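Local coordinates for probable 3-hydroxybutyryl-CoA dehydrogenase (PDB 3MOG) that catalyses the NAD(+)-dependent oxidation of 3-hydroxyadipyl-CoA to 3-oxoadipyl-CoA in the phenylacetate degradation pathway, at the interface of chains A and B. Sequence-based numbering; all coordinates share one arbitrary frame. Chains: chain A/B, Probable 3-hydroxybutyryl-CoA dehydrogenase.

The interface of chains A and B. Residues chain A 455, 458-459; chain B 257, 452-455.
A:Glu455 reaches across to the backbone of B:Glu455, its own counterpart in the second copy of this 3-hydroxyacyl-CoA dehydrogenase family member, a homotrimer. The interface is not an exact two-fold, and here the 3-10 turn 455-457 of chain A gives a side chain while that of chain B gives a main-chain amide; in each copy the turn comes shortly after helix 438-452. The carboxylate oxygen OE2 of A:Glu455 accepts a hydrogen bond from B:Glu455 N at 2.9 Å, nearly straight at 176° about the hydrogen, with the amide lying above the carboxylate plane. CG of A:Glu455 stands anti to its backbone N (chi1 -178°), and the extended chain beyond it carries the acid tip to the first turn of the partner's 3-10 helix, whose N-terminal end would probably favour the negative charge.

Two waters extend the polar contact. Water 2 joins the other carboxylate oxygen, A:Glu455 OE1, at 2.8 Å to NE and NH1 of B:Arg257, a water-mediated pairing of what are probably opposite charges; OE1 and B:Arg257 NE are 4.2 Å apart. Water 1 lies 2.9 Å from A:Arg458 NE, at the edge of the guanidinium. The same water 1 is 2.7 Å from the carbonyl oxygen B:Tyr452 O at the helix end; its unusually short approach to B:Glu454 OE2 is doubtful.

Within chain A, the guanidinium NH1 of A:Arg458 donates to A:Glu455 O at 3.1 Å, which would help fix the rotation of the arginine tip. An alanine in place of A:Glu455 would probably leave the B:Glu455 amide without its acceptor and B:Arg257 without its water-linked acid.

Side-chain carbons of A:Arg458 and A:Glu455 also pack against side-chain and backbone atoms of B:Gly453 and B:Glu454. A:Arg458 CD passes 4.0 Å from B:Glu454 CG, the guanidinium and carboxylate planes turned 71° apart, while its CB lies against B:Gly453 CA. The carboxylate carbon CD of A:Glu455 rests 3.9 Å from B:Glu454 CA.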
loop_
_atom_site.group_PDB
_atom_site.type_symbol
_atom_site.label_atom_id
_atom_site.label_comp_id
_atom_site.label_asym_id
_atom_site.label_seq_id
_atom_site.Cartn_x
_atom_site.Cartn_y
_atom_site.Cartn_z
ATOM N N GLU A 455 2.537 -5.848 8.146
ATOM C CA GLU A 455 3.816 -5.886 7.470
ATOM C C GLU A 455 4.753 -4.806 8.051
ATOM O O GLU A 455 5.964 -4.953 8.042
ATOM C CB GLU A 455 3.540 -5.667 5.981
ATOM C CG GLU A 455 4.731 -5.714 5.059
ATOM C CD GLU A 455 4.320 -6.017 3.640
ATOM O OE1 GLU A 455 4.845 -5.351 2.731
ATOM O OE2 GLU A 455 3.455 -6.908 3.440
ATOM N N ARG A 458 7.404 -6.189 10.503
ATOM C CA ARG A 458 8.215 -7.309 10.063
ATOM C C ARG A 458 9.684 -7.104 10.433
ATOM O O ARG A 458 10.233 -6.025 10.244
ATOM C CB ARG A 458 8.035 -7.602 8.561
ATOM C CG ARG A 458 8.856 -6.739 7.573
ATOM C CD ARG A 458 8.088 -6.643 6.261
ATOM N NE ARG A 458 8.717 -5.848 5.198
ATOM C CZ ARG A 458 8.496 -4.551 4.973
ATOM N NH1 ARG A 458 7.689 -3.840 5.770
ATOM N NH2 ARG A 458 9.107 -3.950 3.953
ATOM N N PRO A 459 10.309 -8.143 11.008
ATOM C CA PRO A 459 11.746 -8.149 11.167
ATOM C C PRO A 459 12.408 -8.136 9.806
ATOM O O PRO A 459 11.993 -8.880 8.913
ATOM C CB PRO A 459 11.996 -9.476 11.854
ATOM C CG PRO A 459 10.761 -9.737 12.605
ATOM C CD PRO A 459 9.688 -9.300 11.676
ATOM N N ARG B 257 1.773 -4.872 -3.664
ATOM C CA ARG B 257 3.217 -4.867 -3.412
ATOM C C ARG B 257 3.979 -5.968 -4.134
ATOM O O ARG B 257 5.203 -5.904 -4.233
ATOM C CB ARG B 257 3.537 -4.987 -1.917
ATOM C CG ARG B 257 2.608 -4.283 -0.930
ATOM C CD ARG B 257 2.962 -2.834 -0.677
ATOM N NE ARG B 257 4.381 -2.570 -0.431
ATOM C CZ ARG B 257 4.944 -1.367 -0.566
ATOM N NH1 ARG B 257 6.233 -1.202 -0.331
ATOM N NH2 ARG B 257 4.216 -0.328 -0.949
ATOM N N TYR B 452 10.603 -12.896 5.169
ATOM C CA TYR B 452 10.445 -11.478 4.882
ATOM C C TYR B 452 9.263 -10.811 5.589
ATOM O O TYR B 452 9.291 -9.600 5.759
ATOM C CB TYR B 452 10.373 -11.236 3.366
ATOM C CG TYR B 452 11.708 -11.473 2.721
ATOM C CD1 TYR B 452 12.726 -10.516 2.807
ATOM C CD2 TYR B 452 11.984 -12.681 2.083
ATOM C CE1 TYR B 452 13.972 -10.763 2.251
ATOM C CE2 TYR B 452 13.232 -12.934 1.532
ATOM C CZ TYR B 452 14.212 -11.976 1.616
ATOM O OH TYR B 452 15.434 -12.220 1.042
ATOM N N GLY B 453 8.225 -11.580 5.958
ATOM C CA GLY B 453 7.004 -10.992 6.587
ATOM C C GLY B 453 6.248 -10.089 5.619
ATOM O O GLY B 453 5.567 -9.163 6.018
ATOM N N GLU B 454 6.404 -10.366 4.329
ATOM C CA GLU B 454 5.845 -9.559 3.272
ATOM C C GLU B 454 4.730 -10.336 2.612
ATOM O O GLU B 454 4.884 -11.523 2.310
ATOM C CB GLU B 454 6.906 -9.257 2.216
ATOM C CG GLU B 454 7.803 -8.071 2.495
ATOM C CD GLU B 454 8.953 -8.014 1.526
ATOM O OE1 GLU B 454 8.692 -7.865 0.307
ATOM O OE2 GLU B 454 10.112 -8.126 1.968
ATOM N N GLU B 455 3.629 -9.626 2.393
ATOM C CA GLU B 455 2.466 -10.053 1.634
ATOM C C GLU B 455 2.825 -10.351 0.156
ATOM O O GLU B 455 2.175 -11.165 -0.507
ATOM C CB GLU B 455 1.464 -8.910 1.718
ATOM C CG GLU B 455 0.095 -9.203 1.206
ATOM C CD GLU B 455 -0.930 -8.224 1.735
ATOM O OE1 GLU B 455 -1.971 -8.066 1.078
ATOM O OE2 GLU B 455 -0.705 -7.620 2.804
HETATM O O HOH W 1 10.663 -7.746 4.303
HETATM O O HOH W 2 6.463 -3.763 1.132
#